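Local structure of FERM, ARHGEF and pleckstrin domain-containing protein 2 (Mus musculus, 6D2K) at residues E115-T120 with R188-Y193; Y193-H198 with N209-H214. The protein acts through its full-length form as a guanine nucleotide exchange factor that activates RAC1, this chain being its FERM domain, a module linked to membrane targeting. One frame throughout, in Å; residues are numbered along the deposited sequence.

Interaction 1: residues E115-T120 with R188-Y193; sequences ERLTCT and RKLEMY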
loop_
_atom_site.group_PDB
_atom_site.type_symbol
_atom_site.label_atom_id
_atom_site.label_comp_id
_atom_site.label_asym_id
_atom_site.label_seq_id
_atom_site.Cartn_x
_atom_site.Cartn_y
_atom_site.Cartn_z
ATOM N N GLU A 115 -4.488 3.849 -9.818
ATOM C CA GLU A 115 -4.005 3.002 -10.909
ATOM C C GLU A 115 -2.824 2.118 -10.508
ATOM O O GLU A 115 -1.975 1.770 -11.334
ATOM C CB GLU A 115 -3.688 3.857 -12.142
ATOM C CG GLU A 115 -4.879 4.715 -12.570
ATOM C CD GLU A 115 -4.588 5.545 -13.804
ATOM O OE1 GLU A 115 -4.836 5.044 -14.918
ATOM O OE2 GLU A 115 -4.126 6.693 -13.651
ATOM N N ARG A 116 -2.780 1.755 -9.232
ATOM C CA ARG A 116 -1.820 0.771 -8.734
ATOM C C ARG A 116 -2.377 -0.638 -8.845
ATOM O O ARG A 116 -1.682 -1.575 -9.232
ATOM C CB ARG A 116 -1.491 1.060 -7.272
ATOM C CG ARG A 116 -0.808 2.404 -7.060
ATOM C CD ARG A 116 -0.431 2.625 -5.604
ATOM N NE ARG A 116 -0.518 4.043 -5.266
ATOM C CZ ARG A 116 0.391 4.950 -5.608
ATOM N NH1 ARG A 116 1.470 4.584 -6.291
ATOM N NH2 ARG A 116 0.227 6.220 -5.262
ATOM N N LEU A 117 -3.641 -0.782 -8.466
ATOM C CA LEU A 117 -4.332 -2.049 -8.541
ATOM C C LEU A 117 -4.969 -2.134 -9.909
ATOM O O LEU A 117 -5.972 -1.468 -10.163
ATOM C CB LEU A 117 -5.433 -2.111 -7.476
ATOM C CG LEU A 117 -6.125 -3.463 -7.294
ATOM C CD1 LEU A 117 -5.111 -4.488 -6.899
ATOM C CD2 LEU A 117 -7.236 -3.387 -6.253
ATOM N N THR A 118 -4.386 -2.919 -10.804
ATOM C CA THR A 118 -4.970 -3.049 -12.129
ATOM C C THR A 118 -5.637 -4.412 -12.283
ATOM O O THR A 118 -5.333 -5.357 -11.557
ATOM C CB THR A 118 -3.964 -2.718 -13.253
ATOM O OG1 THR A 118 -2.712 -3.357 -12.988
ATOM C CG2 THR A 118 -3.728 -1.205 -13.325
ATOM N N CYS A 119 -6.588 -4.490 -13.205
ATOM C CA CYS A 119 -7.380 -5.697 -13.402
ATOM C C CYS A 119 -8.234 -5.474 -14.630
ATOM O O CYS A 119 -8.216 -4.382 -15.206
ATOM C CB CYS A 119 -8.256 -5.977 -12.177
ATOM S SG CYS A 119 -9.295 -4.607 -11.635
ATOM N N THR A 120 -8.983 -6.497 -15.034
ATOM C CA THR A 120 -9.822 -6.380 -16.213
ATOM C C THR A 120 -10.921 -5.354 -15.982
ATOM O O THR A 120 -11.233 -5.009 -14.841
ATOM C CB THR A 120 -10.445 -7.731 -16.608
ATOM O OG1 THR A 120 -11.234 -8.243 -15.518
ATOM C CG2 THR A 120 -9.371 -8.741 -16.976
ATOM N N ARG A 188 -7.828 -9.885 -3.506
ATOM C CA ARG A 188 -6.693 -10.677 -3.014
ATOM C C ARG A 188 -6.205 -11.671 -4.046
ATOM O O ARG A 188 -5.100 -12.202 -3.909
ATOM C CB ARG A 188 -7.042 -11.396 -1.714
ATOM C CG ARG A 188 -7.899 -12.628 -1.900
ATOM C CD ARG A 188 -8.323 -13.171 -0.560
ATOM N NE ARG A 188 -9.031 -14.436 -0.707
ATOM C CZ ARG A 188 -8.437 -15.621 -0.673
ATOM N NH1 ARG A 188 -9.155 -16.724 -0.819
ATOM N NH2 ARG A 188 -7.125 -15.700 -0.481
ATOM N N LYS A 189 -7.013 -11.937 -5.071
ATOM C CA LYS A 189 -6.585 -12.856 -6.139
ATOM C C LYS A 189 -5.928 -12.145 -7.319
ATOM O O LYS A 189 -5.445 -12.801 -8.256
ATOM C CB LYS A 189 -7.764 -13.699 -6.650
ATOM C CG LYS A 189 -8.349 -14.657 -5.619
ATOM C CD LYS A 189 -7.341 -15.726 -5.252
ATOM C CE LYS A 189 -7.961 -16.781 -4.358
ATOM N NZ LYS A 189 -6.962 -17.812 -3.968
ATOM N N LEU A 190 -5.896 -10.814 -7.283
ATOM C CA LEU A 190 -5.305 -10.031 -8.361
ATOM C C LEU A 190 -3.795 -10.046 -8.244
ATOM O O LEU A 190 -3.254 -9.936 -7.150
ATOM C CB LEU A 190 -5.784 -8.583 -8.330
ATOM C CG LEU A 190 -7.298 -8.457 -8.457
ATOM C CD1 LEU A 190 -7.690 -7.001 -8.322
ATOM C CD2 LEU A 190 -7.748 -9.041 -9.798
ATOM N N GLU A 191 -3.130 -10.180 -9.381
ATOM C CA GLU A 191 -1.670 -10.213 -9.405
ATOM C C GLU A 191 -1.098 -8.931 -8.811
ATOM O O GLU A 191 -0.014 -8.949 -8.216
ATOM C CB GLU A 191 -1.184 -10.394 -10.840
ATOM C CG GLU A 191 0.322 -10.568 -10.982
ATOM C CD GLU A 191 0.709 -10.959 -12.395
ATOM O OE1 GLU A 191 1.160 -12.107 -12.588
ATOM O OE2 GLU A 191 0.540 -10.121 -13.305
ATOM N N MET A 192 -1.819 -7.821 -8.961
ATOM C CA MET A 192 -1.324 -6.541 -8.461
ATOM C C MET A 192 -1.741 -6.202 -7.022
ATOM O O MET A 192 -1.443 -5.111 -6.526
ATOM C CB MET A 192 -1.712 -5.410 -9.418
ATOM C CG MET A 192 -0.995 -5.499 -10.784
ATOM S SD MET A 192 0.818 -5.413 -10.636
ATOM C CE MET A 192 1.014 -3.721 -10.108
ATOM N N TYR A 193 -2.426 -7.127 -6.355
ATOM C CA TYR A 193 -2.820 -6.934 -4.956
ATOM C C TYR A 193 -1.600 -6.628 -4.089
ATOM O O TYR A 193 -0.660 -7.419 -4.031
ATOM C CB TYR A 193 -3.572 -8.168 -4.432
ATOM C CG TYR A 193 -3.773 -8.212 -2.924
ATOM C CD1 TYR A 193 -4.706 -7.396 -2.306
ATOM C CD2 TYR A 193 -3.026 -9.066 -2.130
ATOM C CE1 TYR A 193 -4.891 -7.434 -0.940
ATOM C CE2 TYR A 193 -3.198 -9.109 -0.764
ATOM C CZ TYR A 193 -4.129 -8.285 -0.170
ATOM O OH TYR A 193 -4.312 -8.301 1.196
HETATM O O HOH W 1 -3.742 -7.491 -11.199
#
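Met192, Leu190 and Leu117 carry most of this contact, and Leu190 and Met192 both leave the backbone toward the loop 115-120. Leu117 has CG anti to its backbone N (chi1 -172°), which brings the branched end against the turn opposite. There its CD1 meets Leu190 CD1 at 3.9 Å, the two leucine side chains crossing at about a right angle, and also lies 3.7 Å from Met192 O. The second methyl of Leu190 is used as well: CD2 rests 3.9 Å from Cys119 CB. Met192 runs alongside Thr118, both side chains pointing the same way, with Met192 CG 3.5 Å from Thr118 OG1. Bends at chi2 and chi3 (-60° and -68°) then fold the thioether back, so that Met192 CE comes to 3.6 Å from Arg116 O. No direct hydrogen bond joins the segments; one water instead donates to Thr118 O and accepts from Met192 N. Within the FERM central domain, the contact pairs the loop joining helices 98-113 and 121-136 with the segment that leads from helix 176-187 to strand 198-201. Residues 190-193 form a type I beta turn, closed by Tyr193 N to Leu190 O at 3.0 Å, while Glu115 ends the preceding helix in a Schellman motif. An alanine in place of Leu117 would probably take from Leu190 CD1 one of its apolar partners and open a gap between the loop and the turn. Leu117 also packs on Leu108 of helix 98-113, and the Tyr193 hydroxyl is hydrogen-bonded to Pro89 O.

Interaction 2: residues Y193-H198 with N209-H214; sequences YGIRFH and NLAVSH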
loop_
_atom_site.group_PDB
_atom_site.type_symbol
_atom_site.label_atom_id
_atom_site.label_comp_id
_atom_site.label_asym_id
_atom_site.label_seq_id
_atom_site.Cartn_x
_atom_site.Cartn_y
_atom_site.Cartn_z
ATOM N N TYR A 193 -2.426 -7.127 -6.355
ATOM C CA TYR A 193 -2.820 -6.934 -4.956
ATOM C C TYR A 193 -1.600 -6.628 -4.089
ATOM O O TYR A 193 -0.660 -7.419 -4.031
ATOM C CB TYR A 193 -3.572 -8.168 -4.432
ATOM C CG TYR A 193 -3.773 -8.212 -2.924
ATOM C CD1 TYR A 193 -4.706 -7.396 -2.306
ATOM C CD2 TYR A 193 -3.026 -9.066 -2.130
ATOM C CE1 TYR A 193 -4.891 -7.434 -0.940
ATOM C CE2 TYR A 193 -3.198 -9.109 -0.764
ATOM C CZ TYR A 193 -4.129 -8.285 -0.170
ATOM O OH TYR A 193 -4.312 -8.301 1.196
ATOM N N GLY A 194 -1.630 -5.469 -3.439
ATOM C CA GLY A 194 -0.556 -5.023 -2.558
ATOM C C GLY A 194 0.748 -4.642 -3.244
ATOM O O GLY A 194 1.749 -4.399 -2.563
ATOM N N ILE A 195 0.754 -4.569 -4.574
ATOM C CA ILE A 195 2.018 -4.374 -5.298
ATOM C C ILE A 195 2.366 -2.895 -5.469
ATOM O O ILE A 195 1.513 -2.084 -5.841
ATOM C CB ILE A 195 1.990 -5.047 -6.682
ATOM C CG1 ILE A 195 1.829 -6.562 -6.541
ATOM C CG2 ILE A 195 3.268 -4.715 -7.480
ATOM C CD1 ILE A 195 3.058 -7.255 -5.965
ATOM N N ARG A 196 3.625 -2.550 -5.187
ATOM C CA ARG A 196 4.176 -1.234 -5.495
ATOM C C ARG A 196 5.503 -1.471 -6.204
ATOM O O ARG A 196 6.355 -2.216 -5.702
ATOM C CB ARG A 196 4.398 -0.415 -4.216
ATOM C CG ARG A 196 3.116 0.069 -3.542
ATOM C CD ARG A 196 2.552 -0.960 -2.555
ATOM N NE ARG A 196 1.397 -0.429 -1.822
ATOM C CZ ARG A 196 0.145 -0.440 -2.274
ATOM N NH1 ARG A 196 -0.146 -0.951 -3.463
ATOM N NH2 ARG A 196 -0.817 0.079 -1.533
ATOM N N PHE A 197 5.648 -0.887 -7.389
ATOM C CA PHE A 197 6.849 -1.075 -8.201
ATOM C C PHE A 197 7.989 -0.164 -7.776
ATOM O O PHE A 197 7.778 1.002 -7.423
ATOM C CB PHE A 197 6.528 -0.776 -9.663
ATOM C CG PHE A 197 5.752 -1.866 -10.357
ATOM C CD1 PHE A 197 5.614 -3.115 -9.791
ATOM C CD2 PHE A 197 5.212 -1.642 -11.610
ATOM C CE1 PHE A 197 4.925 -4.123 -10.453
ATOM C CE2 PHE A 197 4.521 -2.649 -12.274
ATOM C CZ PHE A 197 4.379 -3.881 -11.690
ATOM N N HIS A 198 9.196 -0.706 -7.854
ATOM C CA HIS A 198 10.417 0.058 -7.668
ATOM C C HIS A 198 11.266 -0.217 -8.899
ATOM O O HIS A 198 11.697 -1.345 -9.121
ATOM C CB HIS A 198 11.155 -0.403 -6.402
ATOM C CG HIS A 198 10.324 -0.335 -5.156
ATOM N ND1 HIS A 198 10.608 0.529 -4.117
ATOM C CD2 HIS A 198 9.226 -1.035 -4.775
ATOM C CE1 HIS A 198 9.708 0.371 -3.161
ATOM N NE2 HIS A 198 8.865 -0.575 -3.532
ATOM N N ASN A 209 10.684 -4.067 -12.930
ATOM C CA ASN A 209 10.059 -3.499 -11.747
ATOM C C ASN A 209 10.207 -4.481 -10.601
ATOM O O ASN A 209 9.780 -5.633 -10.705
ATOM C CB ASN A 209 8.579 -3.208 -12.007
ATOM C CG ASN A 209 8.377 -2.038 -12.954
ATOM O OD1 ASN A 209 8.929 -0.958 -12.755
ATOM N ND2 ASN A 209 7.590 -2.255 -13.996
ATOM N N LEU A 210 10.831 -4.034 -9.518
ATOM C CA LEU A 210 10.941 -4.836 -8.304
ATOM C C LEU A 210 9.741 -4.598 -7.397
ATOM O O LEU A 210 9.183 -3.491 -7.332
ATOM C CB LEU A 210 12.225 -4.508 -7.534
ATOM C CG LEU A 210 13.521 -4.927 -8.214
ATOM C CD1 LEU A 210 14.713 -4.421 -7.419
ATOM C CD2 LEU A 210 13.598 -6.441 -8.347
ATOM N N ALA A 211 9.337 -5.652 -6.703
ATOM C CA ALA A 211 8.276 -5.530 -5.705
ATOM C C ALA A 211 8.492 -6.550 -4.612
ATOM O O ALA A 211 9.356 -7.418 -4.712
ATOM C CB ALA A 211 6.892 -5.698 -6.349
ATOM N N VAL A 212 7.709 -6.445 -3.546
ATOM C CA VAL A 212 7.804 -7.422 -2.471
ATOM C C VAL A 212 6.407 -7.768 -1.964
ATOM O O VAL A 212 5.494 -6.929 -1.979
ATOM C CB VAL A 212 8.735 -6.936 -1.328
ATOM C CG1 VAL A 212 8.141 -5.739 -0.625
ATOM C CG2 VAL A 212 9.026 -8.076 -0.349
ATOM N N SER A 213 6.225 -9.018 -1.561
ATOM C CA SER A 213 4.910 -9.484 -1.107
ATOM C C SER A 213 5.101 -10.479 0.034
ATOM O O SER A 213 6.232 -10.801 0.410
ATOM C CB SER A 213 4.160 -10.171 -2.245
ATOM O OG SER A 213 4.700 -11.477 -2.472
ATOM N N HIS A 214 3.992 -10.973 0.581
ATOM C CA HIS A 214 4.048 -11.967 1.638
ATOM C C HIS A 214 4.787 -13.229 1.161
ATOM O O HIS A 214 5.272 -14.025 1.974
ATOM C CB HIS A 214 2.622 -12.310 2.109
ATOM C CG HIS A 214 1.813 -13.044 1.090
ATOM N ND1 HIS A 214 1.038 -12.400 0.151
ATOM C CD2 HIS A 214 1.663 -14.371 0.859
ATOM C CE1 HIS A 214 0.451 -13.297 -0.621
ATOM N NE2 HIS A 214 0.818 -14.500 -0.216
HETATM O O HOH W 2 2.816 -6.689 -0.994
HETATM O O HOH W 3 5.671 -4.207 -3.701
#
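Phe197 and Asn209 stack flat on one another, the side-chain amide lying only 7° from the plane of the ring. Asn209 CB sits over the ring face, 3.7 Å from its centroid in a CH-pi contact, and the amide continues outward above one rim, where ND2 is 3.4 Å from Phe197 CD2. The same ND2 is held by Gly222 O, a bond likely to limit rotation of the amide over the ring. Ala211 CB approaches the edge of that ring near its plane, and its closer apolar neighbour is Ile195 CG2 at 3.9 Å. With chi1 at -63°, CG2 stands anti to the backbone N of Ile195 and is the branch that comes nearest to Ala211. His198 turns the edge of its imidazole to the opposite strand, Leu210 O lying in the ring plane 3.5 Å from His198 CD2. His198 and Leu210 form an antiparallel hydrogen-bonded pair: His198 N to Leu210 O is 2.8 Å, and Leu210 N to His198 O is 2.9 Å and straighter, at 163°. Toward Gly194 direct pairing gives way to water: one molecule donates to both Gly194 O and Val212 O, another accepts from Arg196 N and Val212 N. Arg196 directs its guanidinium away from 209-214, to a salt bridge with Asp111 of helix 98-113. Among the antiparallel strands of the C-terminal PH-like domain, strand 207-213 lies between 198-201 and 216-221; Phe220 of the latter meets the Phe197 ring, while Phe273 of helix 267-284 packs against His198 and Leu210.

Overall arrangement
Interactions 1 and 2 follow one another along the chain and share Tyr193, their centres about 11 Å apart. Segment 193-198 continues directly from the turn of interaction 1 into the first strand of the PH-like domain, so together they span the passage from the central to the C-terminal part of the FERM domain. Side chains bridge the two contacts: Met192 CE packs against Phe197 CZ at 3.7 Å, and Arg116 CD lies 4.2 Å from Arg196 NH1. Helix 98-113 serves both contacts, and its Asp111 joins them, by backbone hydrogen bonding to Leu117 of interaction 1 and by its side chain to Arg196 of interaction 2.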